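Local coordinates for DUF1436 domain-containing protein (PDB 2GKP), which is of unknown function but belongs to the CdiI family, so it probably acts as an immunity protein against a contact-dependent growth inhibition toxin, at residues A[24-29]-A[36-41]. Residues are numbered along the deposited sequence; the frame is centred on the assembly and turned at random. Where two conformers were deposited one is given.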
loop_
_atom_site.group_PDB
_atom_site.type_symbol
_atom_site.label_atom_id
_atom_site.label_comp_id
_atom_site.label_asym_id
_atom_site.label_seq_id
_atom_site.Cartn_x
_atom_site.Cartn_y
_atom_site.Cartn_z
ATOM N N ILE A 24 -6.329 3.101 -4.169
ATOM C CA ILE A 24 -5.066 3.824 -4.256
ATOM C C ILE A 24 -3.981 2.813 -3.898
ATOM O O ILE A 24 -3.871 2.376 -2.756
ATOM C CB ILE A 24 -5.056 5.041 -3.299
ATOM C CG1 ILE A 24 -6.316 5.912 -3.498
ATOM C CG2 ILE A 24 -3.765 5.830 -3.530
ATOM C CD1 ILE A 24 -6.859 6.505 -2.250
ATOM N N ILE A 25 -3.189 2.409 -4.898
ATOM C CA ILE A 25 -2.199 1.355 -4.704
ATOM C C ILE A 25 -0.829 2.023 -4.656
ATOM O O ILE A 25 -0.500 2.892 -5.480
ATOM C CB ILE A 25 -2.229 0.345 -5.861
ATOM C CG1 ILE A 25 -3.578 -0.353 -5.969
ATOM C CG2 ILE A 25 -1.094 -0.654 -5.703
ATOM C CD1 ILE A 25 -4.158 -0.730 -4.755
ATOM N N GLN A 26 -0.028 1.633 -3.674
ATOM C CA GLN A 26 1.212 2.336 -3.432
ATOM C C GLN A 26 2.365 1.380 -3.139
ATOM O O GLN A 26 2.252 0.537 -2.253
ATOM C CB GLN A 26 0.976 3.240 -2.191
ATOM C CG GLN A 26 2.151 4.056 -1.692
ATOM C CD GLN A 26 2.538 5.097 -2.709
ATOM O OE1 GLN A 26 1.704 5.909 -3.137
ATOM N NE2 GLN A 26 3.793 5.090 -3.090
ATOM N N THR A 27 3.515 1.590 -3.781
ATOM C CA THR A 27 4.754 0.906 -3.368
ATOM C C THR A 27 5.223 1.399 -1.994
ATOM O O THR A 27 5.169 2.596 -1.724
ATOM C CB THR A 27 5.875 1.231 -4.380
ATOM O OG1 THR A 27 5.519 0.636 -5.625
ATOM C CG2 THR A 27 7.237 0.649 -3.938
ATOM N N TRP A 28 5.664 0.463 -1.142
ATOM C CA TRP A 28 6.323 0.798 0.128
ATOM C C TRP A 28 7.796 0.391 0.033
ATOM O O TRP A 28 8.156 -0.530 -0.725
ATOM C CB TRP A 28 5.658 -0.011 1.246
ATOM C CG TRP A 28 4.315 0.460 1.692
ATOM C CD1 TRP A 28 3.360 1.128 0.942
ATOM C CD2 TRP A 28 3.731 0.232 2.963
ATOM N NE1 TRP A 28 2.232 1.364 1.710
ATOM C CE2 TRP A 28 2.431 0.818 2.945
ATOM C CE3 TRP A 28 4.187 -0.378 4.140
ATOM C CZ2 TRP A 28 1.600 0.811 4.059
ATOM C CZ3 TRP A 28 3.335 -0.403 5.248
ATOM C CH2 TRP A 28 2.061 0.193 5.191
ATOM N N SER A 29 8.650 1.062 0.814
ATOM C CA SER A 29 10.072 0.744 0.842
ATOM C C SER A 29 10.567 0.900 2.268
ATOM O O SER A 29 9.817 1.334 3.161
ATOM C CB SER A 29 10.849 1.704 -0.078
ATOM O OG SER A 29 10.444 1.517 -1.439
ATOM N N PRO A 36 5.035 3.816 3.056
ATOM C CA PRO A 36 4.792 4.312 1.694
ATOM C C PRO A 36 6.008 5.030 1.124
ATOM O O PRO A 36 6.625 5.853 1.825
ATOM C CB PRO A 36 3.628 5.277 1.901
ATOM C CG PRO A 36 2.856 4.671 3.038
ATOM C CD PRO A 36 3.918 4.129 3.982
ATOM N N ASP A 37 6.346 4.733 -0.126
ATOM C CA ASP A 37 7.551 5.318 -0.758
ATOM C C ASP A 37 7.072 6.298 -1.834
ATOM O O ASP A 37 6.706 5.886 -2.952
ATOM C CB ASP A 37 8.398 4.212 -1.373
ATOM C CG ASP A 37 9.703 4.725 -1.938
ATOM O OD1 ASP A 37 9.868 5.949 -1.983
ATOM O OD2 ASP A 37 10.527 3.905 -2.376
ATOM N N HIS A 38 7.045 7.579 -1.490
ATOM C CA HIS A 38 6.485 8.577 -2.403
ATOM C C HIS A 38 7.393 8.866 -3.601
ATOM O O HIS A 38 7.065 9.707 -4.436
ATOM C CB HIS A 38 6.056 9.835 -1.630
ATOM C CG HIS A 38 5.051 9.542 -0.566
ATOM N ND1 HIS A 38 3.830 8.964 -0.834
ATOM C CD2 HIS A 38 5.124 9.663 0.783
ATOM C CE1 HIS A 38 3.176 8.769 0.301
ATOM N NE2 HIS A 38 3.935 9.195 1.296
ATOM N N LEU A 39 8.500 8.141 -3.727
ATOM C CA LEU A 39 9.225 8.156 -4.993
ATOM C C LEU A 39 8.330 7.617 -6.125
ATOM O O LEU A 39 8.411 8.032 -7.287
ATOM C CB LEU A 39 10.501 7.326 -4.886
ATOM C CG LEU A 39 11.321 7.141 -6.154
ATOM C CD1 LEU A 39 11.782 8.498 -6.708
ATOM C CD2 LEU A 39 12.521 6.282 -5.894
ATOM N N TYR A 40 7.464 6.693 -5.753
ATOM C CA TYR A 40 6.549 6.058 -6.697
ATOM C C TYR A 40 5.177 6.726 -6.514
ATOM O O TYR A 40 4.678 6.803 -5.390
ATOM C CB TYR A 40 6.535 4.545 -6.449
ATOM C CG TYR A 40 7.894 3.943 -6.548
ATOM C CD1 TYR A 40 8.497 3.681 -7.792
ATOM C CD2 TYR A 40 8.628 3.696 -5.396
ATOM C CE1 TYR A 40 9.786 3.182 -7.860
ATOM C CE2 TYR A 40 9.911 3.183 -5.467
ATOM C CZ TYR A 40 10.473 2.918 -6.683
ATOM O OH TYR A 40 11.746 2.419 -6.725
ATOM N N PRO A 41 4.572 7.272 -7.592
ATOM C CA PRO A 41 3.294 7.933 -7.337
ATOM C C PRO A 41 2.206 6.906 -7.070
ATOM O O PRO A 41 2.336 5.766 -7.505
ATOM C CB PRO A 41 3.008 8.674 -8.652
ATOM C CG PRO A 41 3.716 7.894 -9.668
ATOM C CD PRO A 41 4.973 7.397 -9.005
HETATM O O HOH W 1 2.881 8.374 -3.371
HETATM O O HOH W 2 3.187 3.421 -6.028
#
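W28 and P36 form an antiparallel, non-hydrogen-bonded pair in the beta hairpin of strands 23-30 and 34-45, just before strand 34-45 is interrupted by a short loop, residues 37-41, that turns on the D37 O to Y40 N bond. P36 lies flat over one face of the indole, its CD 3.9 Å from the centroid of the five-membered ring in a CH-pi contact. D37 N then gives a backbone bond to T27 O, and beyond it the Q26 side chain spans the widened gap. With CG anti to the backbone N (chi1 178°) and the chain bent at chi2, its amide reaches this loop: NE2 donates almost straight to Y40 O (3.0 Å, 168°) and also to T27 O at 3.2 Å. Both acceptors lie close to the amide plane, so the two bonds should fix its rotation. A water lies 2.7 Å from Q26 OE1 and also meets H38 ND1 and Y40 O; a second bridges T27 N and P41 O. Toward the turn, S29 OG donates to D37 OD2 (2.6 Å) on the anti side of the carboxylate, while D37 OD1 accepts from L39 N from above the carboxylate plane, closing an Asx turn. T27 CG2 packs against Y40 CD2 at 3.7 Å. R66 forms a salt bridge with D37, T27 OG1 bonds A61 O of helix 51-63, and strand 11-18 pairs with the other edge of strand 23-30.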